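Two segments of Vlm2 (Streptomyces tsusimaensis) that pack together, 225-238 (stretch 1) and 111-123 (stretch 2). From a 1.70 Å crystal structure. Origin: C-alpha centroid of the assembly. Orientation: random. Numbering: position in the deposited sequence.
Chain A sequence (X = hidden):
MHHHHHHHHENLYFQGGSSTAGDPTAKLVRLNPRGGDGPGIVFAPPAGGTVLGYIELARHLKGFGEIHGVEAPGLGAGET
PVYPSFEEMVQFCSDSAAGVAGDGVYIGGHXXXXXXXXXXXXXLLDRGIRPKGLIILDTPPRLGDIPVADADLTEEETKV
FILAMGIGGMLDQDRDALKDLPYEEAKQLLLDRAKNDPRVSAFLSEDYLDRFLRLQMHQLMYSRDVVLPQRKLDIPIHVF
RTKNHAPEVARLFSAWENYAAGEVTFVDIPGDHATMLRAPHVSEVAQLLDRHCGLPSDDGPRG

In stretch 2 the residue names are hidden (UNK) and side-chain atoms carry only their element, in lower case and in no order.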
ATOM      1  N   ASP A 225      12.783  -5.613 -12.189  1.00 25.68           N
ATOM      2  CA  ASP A 225      13.836  -6.526 -11.767  1.00 33.00           C
ATOM      3  C   ASP A 225      14.390  -6.167 -10.397  1.00 39.51           C
ATOM      4  O   ASP A 225      14.864  -7.052  -9.682  1.00 32.83           O
ATOM      5  CB  ASP A 225      14.969  -6.550 -12.797  1.00 50.03           C
ATOM      6  CG  ASP A 225      14.499  -6.992 -14.175  1.00 76.47           C
ATOM      7  OD1 ASP A 225      13.589  -7.845 -14.257  1.00 81.83           O
ATOM      8  OD2 ASP A 225      15.041  -6.486 -15.182  1.00 88.42           O
ATOM      9  N   VAL A 226      14.334  -4.892 -10.014  1.00 31.06           N
ATOM     10  CA  VAL A 226      14.795  -4.451  -8.700  1.00 24.61           C
ATOM     11  C   VAL A 226      13.803  -4.820  -7.599  1.00 25.20           C
ATOM     12  O   VAL A 226      14.204  -5.158  -6.473  1.00 26.09           O
ATOM     13  CB  VAL A 226      15.042  -2.932  -8.740  1.00 38.97           C
ATOM     14  CG1 VAL A 226      15.291  -2.407  -7.362  1.00 40.39           C
ATOM     15  CG2 VAL A 226      16.224  -2.601  -9.677  1.00 45.21           C
ATOM     16  N   VAL A 227      12.495  -4.724  -7.870  1.00 20.25           N
ATOM     17  CA  VAL A 227      11.507  -4.954  -6.819  1.00 18.61           C
ATOM     18  C   VAL A 227      11.151  -6.434  -6.682  1.00 22.07           C
ATOM     19  O   VAL A 227      10.537  -6.819  -5.683  1.00 20.00           O
ATOM     20  CB  VAL A 227      10.214  -4.129  -7.016  1.00 22.49           C
ATOM     21  CG1 VAL A 227      10.554  -2.646  -7.290  1.00 25.26           C
ATOM     22  CG2 VAL A 227       9.341  -4.678  -8.113  1.00 24.07           C
ATOM     23  N   LEU A 228      11.547  -7.273  -7.630  1.00 24.08           N
ATOM     24  CA  LEU A 228      11.293  -8.706  -7.509  1.00 20.81           C
ATOM     25  C   LEU A 228      11.957  -9.263  -6.250  1.00 21.44           C
ATOM     26  O   LEU A 228      13.132  -8.972  -5.988  1.00 22.50           O
ATOM     27  CB  LEU A 228      11.836  -9.429  -8.748  1.00 24.52           C
ATOM     28  CG  LEU A 228      11.531 -10.934  -8.796  1.00 28.03           C
ATOM     29  CD1 LEU A 228      10.065 -11.156  -9.151  1.00 25.55           C
ATOM     30  CD2 LEU A 228      12.447 -11.643  -9.791  1.00 31.31           C
ATOM     31  N   PRO A 229      11.247 -10.047  -5.438  1.00 20.80           N
ATOM     32  CA  PRO A 229      11.905 -10.720  -4.320  1.00 23.00           C
ATOM     33  C   PRO A 229      13.079 -11.563  -4.803  1.00 29.08           C
ATOM     34  O   PRO A 229      13.070 -12.100  -5.908  1.00 28.26           O
ATOM     35  CB  PRO A 229      10.782 -11.580  -3.728  1.00 21.30           C
ATOM     36  CG  PRO A 229       9.536 -10.831  -4.047  1.00 22.63           C
ATOM     37  CD  PRO A 229       9.785 -10.214  -5.398  1.00 22.81           C
ATOM     38  N   GLN A 230      14.091 -11.667  -3.955  1.00 29.02           N
ATOM     39  CA  GLN A 230      15.314 -12.386  -4.309  1.00 42.06           C
ATOM     40  C   GLN A 230      15.827 -13.293  -3.199  1.00 58.21           C
ATOM     41  O   GLN A 230      16.958 -13.781  -3.298  1.00 52.60           O
ATOM     42  CB  GLN A 230      16.436 -11.412  -4.676  1.00 45.67           C
ATOM     43  CG  GLN A 230      16.268 -10.700  -5.997  1.00 60.83           C
ATOM     44  CD  GLN A 230      16.264 -11.643  -7.193  1.00 59.10           C
ATOM     45  OE1 GLN A 230      16.522 -12.844  -7.060  1.00 56.84           O
ATOM     46  NE2 GLN A 230      15.969 -11.101  -8.366  1.00 55.31           N
ATOM     47  N   ARG A 231      15.062 -13.496  -2.133  1.00 28.75           N
ATOM     48  CA  ARG A 231      15.388 -14.469  -1.097  1.00 37.09           C
ATOM     49  C   ARG A 231      14.075 -14.984  -0.535  1.00 33.47           C
ATOM     50  O   ARG A 231      13.001 -14.465  -0.851  1.00 33.46           O
ATOM     51  CB  ARG A 231      16.272 -13.860  -0.003  1.00 42.15           C
ATOM     52  CG  ARG A 231      15.585 -12.816   0.853  1.00 52.49           C
ATOM     53  CD  ARG A 231      16.560 -12.237   1.862  1.00 67.88           C
ATOM     54  NE  ARG A 231      16.238 -12.616   3.235  1.00 68.20           N
ATOM     55  CZ  ARG A 231      16.888 -12.147   4.296  1.00 72.38           C
ATOM     56  NH1 ARG A 231      17.889 -11.294   4.124  1.00 55.73           N
ATOM     57  NH2 ARG A 231      16.531 -12.518   5.522  1.00 76.00           N
ATOM     58  N   LYS A 232      14.149 -16.048   0.254  1.00 23.80           N
ATOM     59  CA  LYS A 232      12.944 -16.568   0.868  1.00 22.47           C
ATOM     60  C   LYS A 232      12.737 -15.892   2.217  1.00 33.83           C
ATOM     61  O   LYS A 232      13.688 -15.656   2.970  1.00 31.62           O
ATOM     62  CB  LYS A 232      12.994 -18.069   1.056  1.00 26.26           C
ATOM     63  CG  LYS A 232      13.107 -18.885  -0.234  1.00 33.27           C
ATOM     64  CD  LYS A 232      12.677 -20.288   0.065  1.00 34.52           C
ATOM     65  CE  LYS A 232      12.838 -21.233  -1.096  1.00 51.23           C
ATOM     66  NZ  LYS A 232      12.030 -22.447  -0.838  1.00 57.07           N
ATOM     67  N   LEU A 233      11.488 -15.605   2.522  1.00 23.54           N
ATOM     68  CA  LEU A 233      11.119 -14.931   3.758  1.00 22.56           C
ATOM     69  C   LEU A 233      10.684 -15.970   4.771  1.00 22.88           C
ATOM     70  O   LEU A 233       9.891 -16.862   4.466  1.00 20.72           O
ATOM     71  CB  LEU A 233       9.992 -13.928   3.483  1.00 20.46           C
ATOM     72  CG  LEU A 233       9.506 -13.118   4.655  1.00 22.32           C
ATOM     73  CD1 LEU A 233      10.566 -12.146   5.143  1.00 30.93           C
ATOM     74  CD2 LEU A 233       8.247 -12.365   4.249  1.00 22.66           C
ATOM     75  N   ASP A 234      11.228 -15.874   5.986  1.00 20.62           N
ATOM     76  CA  ASP A 234      11.038 -16.895   6.994  1.00 21.17           C
ATOM     77  C   ASP A 234       9.896 -16.574   7.958  1.00 32.72           C
ATOM     78  O   ASP A 234      10.010 -16.857   9.151  1.00 33.39           O
ATOM     79  CB  ASP A 234      12.351 -17.074   7.768  1.00 29.30           C
ATOM     80  CG  ASP A 234      12.305 -18.226   8.735  1.00 47.51           C
ATOM     81  OD1 ASP A 234      11.773 -19.271   8.348  1.00 35.01           O
ATOM     82  OD2 ASP A 234      12.777 -18.080   9.885  1.00 42.37           O
ATOM     83  N   ILE A 235       8.845 -15.904   7.492  1.00 20.88           N
ATOM     84  CA  ILE A 235       7.590 -15.801   8.229  1.00 18.57           C
ATOM     85  C   ILE A 235       6.458 -16.149   7.266  1.00 20.63           C
ATOM     86  O   ILE A 235       6.655 -16.135   6.050  1.00 21.39           O
ATOM     87  CB  ILE A 235       7.377 -14.384   8.809  1.00 19.63           C
ATOM     88  CG1 ILE A 235       7.298 -13.334   7.692  1.00 19.14           C
ATOM     89  CG2 ILE A 235       8.501 -14.049   9.796  1.00 22.05           C
ATOM     90  CD1 ILE A 235       7.094 -11.902   8.249  1.00 21.34           C
ATOM     91  N   PRO A 236       5.271 -16.471   7.774  1.00 20.50           N
ATOM     92  CA  PRO A 236       4.193 -16.893   6.868  1.00 21.41           C
ATOM     93  C   PRO A 236       3.730 -15.741   6.002  1.00 19.30           C
ATOM     94  O   PRO A 236       3.672 -14.593   6.443  1.00 21.66           O
ATOM     95  CB  PRO A 236       3.073 -17.344   7.812  1.00 22.00           C
ATOM     96  CG  PRO A 236       3.683 -17.437   9.153  1.00 28.00           C
ATOM     97  CD  PRO A 236       4.903 -16.635   9.186  1.00 20.83           C
ATOM     98  N   ILE A 237       3.361 -16.072   4.770  1.00 18.48           N
ATOM     99  CA  ILE A 237       2.839 -15.109   3.812  1.00 17.92           C
ATOM    100  C   ILE A 237       1.375 -15.437   3.550  1.00 21.05           C
ATOM    101  O   ILE A 237       1.021 -16.608   3.347  1.00 20.34           O
ATOM    102  CB  ILE A 237       3.643 -15.142   2.510  1.00 18.99           C
ATOM    103  CG1 ILE A 237       5.106 -14.897   2.800  1.00 19.82           C
ATOM    104  CG2 ILE A 237       3.092 -14.130   1.537  1.00 19.24           C
ATOM    105  CD1 ILE A 237       5.965 -14.963   1.584  1.00 21.46           C
ATOM    106  N   HIS A 238       0.519 -14.407   3.568  1.00 18.01           N
ATOM    107  CA  HIS A 238      -0.878 -14.524   3.167  1.00 17.74           C
ATOM    108  C   HIS A 238      -1.071 -13.626   1.965  1.00 20.04           C
ATOM    109  O   HIS A 238      -0.816 -12.427   2.061  1.00 18.10           O
ATOM    110  CB  HIS A 238      -1.849 -14.067   4.245  1.00 20.31           C
ATOM    111  CG  HIS A 238      -2.190 -15.129   5.235  1.00 29.97           C
ATOM    112  ND1 HIS A 238      -1.346 -15.439   6.269  1.00 26.86           N
ATOM    113  CD2 HIS A 238      -3.253 -15.971   5.341  1.00 46.19           C
ATOM    114  CE1 HIS A 238      -1.874 -16.410   6.991  1.00 32.43           C
ATOM    115  NE2 HIS A 238      -3.032 -16.759   6.446  1.00 33.18           N
ATOM    116  N   UNK A 111      -0.069  -3.423  -4.117  1.00 15.90           N
ATOM    117  CA  UNK A 111       0.661  -2.958  -5.297  1.00 16.28           C
ATOM    118  C   UNK A 111       2.147  -2.859  -4.940  1.00 16.76           C
ATOM    119  O   UNK A 111       2.699  -3.783  -4.312  1.00 16.01           O
ATOM    120  c   UNK A 111      -0.009  -1.664  -5.766  1.00 21.06           C
ATOM    121  o   UNK A 111       0.484  -1.292  -7.032  1.00 28.79           O
ATOM    122  N   UNK A 112       2.844  -1.779  -5.311  1.00 15.55           N
ATOM    123  CA  UNK A 112       4.255  -1.646  -4.937  1.00 15.86           C
ATOM    124  C   UNK A 112       4.461  -1.744  -3.431  1.00 15.76           C
ATOM    125  O   UNK A 112       5.540  -2.155  -2.976  1.00 16.96           O
ATOM    126  c   UNK A 112       7.236  -0.920  -5.766  1.00 19.45           C
ATOM    127  c   UNK A 112       4.798  -0.305  -5.456  1.00 16.97           C
ATOM    128  c   UNK A 112       6.533   1.483  -5.492  1.00 22.53           C
ATOM    129  c   UNK A 112       6.252   0.008  -5.096  1.00 19.03           C
ATOM    130  N   UNK A 113       3.447  -1.368  -2.640  1.00 14.78           N
ATOM    131  CA  UNK A 113       3.538  -1.533  -1.206  1.00 14.37           C
ATOM    132  C   UNK A 113       3.757  -2.979  -0.803  1.00 16.08           C
ATOM    133  O   UNK A 113       4.383  -3.244   0.225  1.00 16.30           O
ATOM    134  N   UNK A 114       3.265  -3.925  -1.606  1.00 16.92           N
ATOM    135  CA  UNK A 114       3.532  -5.338  -1.315  1.00 15.58           C
ATOM    136  C   UNK A 114       4.994  -5.706  -1.474  1.00 14.52           C
ATOM    137  O   UNK A 114       5.567  -6.425  -0.643  1.00 15.78           O
ATOM    138  N   UNK A 115       5.634  -5.215  -2.543  1.00 14.74           N
ATOM    139  CA  UNK A 115       7.054  -5.485  -2.698  1.00 14.53           C
ATOM    140  C   UNK A 115       7.863  -4.813  -1.615  1.00 19.34           C
ATOM    141  O   UNK A 115       8.821  -5.392  -1.103  1.00 18.10           O
ATOM    142  n   UNK A 115       5.968  -6.969  -6.703  1.00 26.81           N
ATOM    143  c   UNK A 115       6.790  -5.660  -5.158  1.00 20.77           C
ATOM    144  c   UNK A 115       5.126  -5.964  -6.551  1.00 31.37           C
ATOM    145  c   UNK A 115       7.016  -6.807  -5.840  1.00 24.00           C
ATOM    146  c   UNK A 115       7.536  -5.021  -4.060  1.00 18.95           C
ATOM    147  n   UNK A 115       5.594  -5.168  -5.606  1.00 24.48           N
ATOM    148  N   UNK A 116       7.519  -3.561  -1.288  1.00 16.26           N
ATOM    149  CA  UNK A 116       8.213  -2.890  -0.207  1.00 13.74           C
ATOM    150  C   UNK A 116       8.044  -3.673   1.089  1.00 17.05           C
ATOM    151  O   UNK A 116       8.999  -3.867   1.846  1.00 18.79           O
ATOM    152  c   UNK A 116       7.711  -1.441  -0.054  1.00 15.16           C
ATOM    153  c   UNK A 116       7.478   0.757  -1.323  1.00 17.23           C
ATOM    154  c   UNK A 116       8.107  -0.633  -1.288  1.00 15.36           C
ATOM    155  c   UNK A 116       8.337  -0.818   1.195  1.00 16.67           C
ATOM    156  N   UNK A 117       6.824  -4.135   1.355  1.00 16.01           N
ATOM    157  CA  UNK A 117       6.544  -4.890   2.574  1.00 14.28           C
ATOM    158  C   UNK A 117       7.362  -6.174   2.643  1.00 15.86           C
ATOM    159  O   UNK A 117       7.873  -6.537   3.711  1.00 16.17           O
ATOM    160  c   UNK A 117       5.053  -5.202   2.638  1.00 14.91           C
ATOM    161  N   UNK A 118       7.491  -6.882   1.518  1.00 16.72           N
ATOM    162  CA  UNK A 118       8.321  -8.091   1.516  1.00 15.47           C
ATOM    163  C   UNK A 118       9.751  -7.765   1.921  1.00 17.54           C
ATOM    164  O   UNK A 118      10.336  -8.397   2.819  1.00 16.40           O
ATOM    165  c   UNK A 118       9.414 -12.386   0.295  1.00 16.74           C
ATOM    166  c   UNK A 118      10.526  -9.900  -0.210  1.00 20.04           C
ATOM    167  c   UNK A 118      11.322 -11.050  -0.230  1.00 21.24           C
ATOM    168  c   UNK A 118      10.751 -12.291   0.038  1.00 17.14           C
ATOM    169  c   UNK A 118       9.166  -9.993   0.050  1.00 17.40           C
ATOM    170  c   UNK A 118       8.297  -8.752   0.125  1.00 15.19           C
ATOM    171  c   UNK A 118       8.623 -11.248   0.308  1.00 17.23           C
ATOM    172  N   UNK A 119      10.334  -6.745   1.289  1.00 16.16           N
ATOM    173  CA  UNK A 119      11.720  -6.412   1.568  1.00 16.07           C
ATOM    174  C   UNK A 119      11.883  -5.796   2.961  1.00 17.91           C
ATOM    175  O   UNK A 119      12.895  -6.049   3.632  1.00 18.70           O
ATOM    176  c   UNK A 119      12.049  -6.539  -1.775  1.00 18.17           C
ATOM    177  c   UNK A 119      13.931  -7.378  -2.932  1.00 27.06           C
ATOM    178  c   UNK A 119      12.243  -5.466   0.500  1.00 17.98           C
ATOM    179  o   UNK A 119      14.490  -7.981  -4.054  1.00 32.94           O
ATOM    180  c   UNK A 119      12.836  -6.162  -0.705  1.00 21.68           C
ATOM    181  c   UNK A 119      14.750  -6.975  -1.904  1.00 37.98           C
ATOM    182  c   UNK A 119      14.198  -6.370  -0.792  1.00 36.78           C
ATOM    183  c   UNK A 119      12.587  -7.156  -2.873  1.00 18.58           C
ATOM    184  N   UNK A 120      10.890  -5.018   3.401  1.00 16.60           N
ATOM    185  CA  UNK A 120      10.848  -4.482   4.764  1.00 18.43           C
ATOM    186  C   UNK A 120      10.904  -5.614   5.782  1.00 17.54           C
ATOM    187  O   UNK A 120      11.712  -5.604   6.732  1.00 18.53           O
ATOM    188  c   UNK A 120       9.281  -2.739   6.052  1.00 33.77           C
ATOM    189  c   UNK A 120       9.162  -3.535   7.305  1.00 22.47           C
ATOM    190  c   UNK A 120       8.010  -1.976   5.679  1.00 23.95           C
ATOM    191  c   UNK A 120       9.539  -3.675   4.921  1.00 21.35           C
ATOM    192  N   UNK A 121      10.057  -6.614   5.586  1.00 16.97           N
ATOM    193  CA  UNK A 121      10.066  -7.773   6.474  1.00 18.35           C
ATOM    194  C   UNK A 121      11.424  -8.463   6.479  1.00 18.61           C
ATOM    195  O   UNK A 121      11.910  -8.869   7.545  1.00 17.99           O
ATOM    196  c   UNK A 121       8.960  -8.740   6.073  1.00 17.55           C
ATOM    197  N   UNK A 122      12.061  -8.620   5.309  1.00 18.04           N
ATOM    198  CA  UNK A 122      13.357  -9.286   5.314  1.00 16.65           C
ATOM    199  C   UNK A 122      14.372  -8.462   6.085  1.00 20.73           C
ATOM    200  O   UNK A 122      15.196  -9.016   6.828  1.00 20.95           O
ATOM    201  o   UNK A 122      14.379  -8.402   3.284  1.00 32.55           O
ATOM    202  c   UNK A 122      12.865 -10.216   3.030  1.00 19.79           C
ATOM    203  c   UNK A 122      13.897  -9.590   3.902  1.00 29.32           C
ATOM    204  N   UNK A 123      14.299  -7.132   5.961  1.00 19.58           N
ATOM    205  CA  UNK A 123      15.222  -6.274   6.694  1.00 17.71           C
ATOM    206  C   UNK A 123      14.990  -6.352   8.205  1.00 18.77           C
ATOM    207  O   UNK A 123      15.953  -6.370   8.977  1.00 19.81           O
ATOM    208  c   UNK A 123      16.150  -3.878   6.711  1.00 40.93           C
ATOM    209  c   UNK A 123      15.091  -4.826   6.214  1.00 21.05           C
ATOM    210  c   UNK A 123      16.627  -2.928   4.118  1.00 53.26           C
ATOM    211  s   UNK A 123      16.150  -2.343   5.726  1.00 48.02           S
TER
HETATM  212  O   HOH W   1      16.209  -6.171  -5.614  1.00 34.32           O

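Position 111 carries one carbon and then one oxygen, and nothing of stretch 1 is in reach. It is Ser111. Position 112 has four carbons, forked at the second. One tip lies 4.0 Å from Val227 CG1. This is Leu112, and that tip is CD1.

Positions 113 and 114 have no side-chain atoms, so they are Gly113 and Gly114. At the second, a CB would be crowded by Ser111 O.

Position 115 has one carbon and then a five-membered ring of three carbons and two nitrogens. Val227 CG2 sits over one face of the ring. That makes it His115. Its CD2 is 3.5 Å from Val227 O, and its ND1 gives a weak hydrogen bond to Ser111 O (3.5 Å). NE2 is satisfied elsewhere in the structure.

Position 116 has four carbons forked at the first, with one arm two carbons long. Its CA-to-CB bond points away from stretch 1. It is Ile116. Position 117 has a single carbon, out of reach. It is Ala117.

Position 118 has one carbon and then a ring of six carbons, with no oxygen. Pro229 CB lies over one ring face, 3.9 Å from the centroid, and Arg231 O and Ile237 CD1 lie at the edge. It is Phe118. Its CE2 is 3.6 Å from Leu233 CB.

Position 119 has the same ring plus one oxygen. That oxygen is 2.6 Å from Leu228 O. It is Tyr119, and its OH donates a hydrogen bond to that carbonyl. A water donates to both Tyr119 OH (2.9 Å) and Val226 O (2.4 Å from the water O).

Position 120 has four carbons forked at the second, out of reach. It is Leu120. Position 121 has one carbon, 3.9 Å from Leu233 CD1. It is Ala121.

Position 122 has one carbon bearing an oxygen and a carbon. The terminal carbon is 3.7 Å from Leu233 CD1. It is Thr122. Its OG1 donates to Tyr119 O (2.8 Å), a bond within the helix, and its CB lies over one face of the Arg231 guanidinium.

Position 123 is unbranched: two carbons, a sulfur, one carbon. It is Met123, with its CA-to-CB bond pointing away.

The contact is mainly apolar. Phe118 has the largest covered area and packs against Pro229, Leu233 and Ile237. Tyr119 supplies the one direct hydrogen bond, to a carbonyl just past the end of the stretch 1 helix. One cost remains: Arg231 O is buried at the Phe118 ring edge without a partner.

Stretch 2 111-123: SLGGHIAFYLATM
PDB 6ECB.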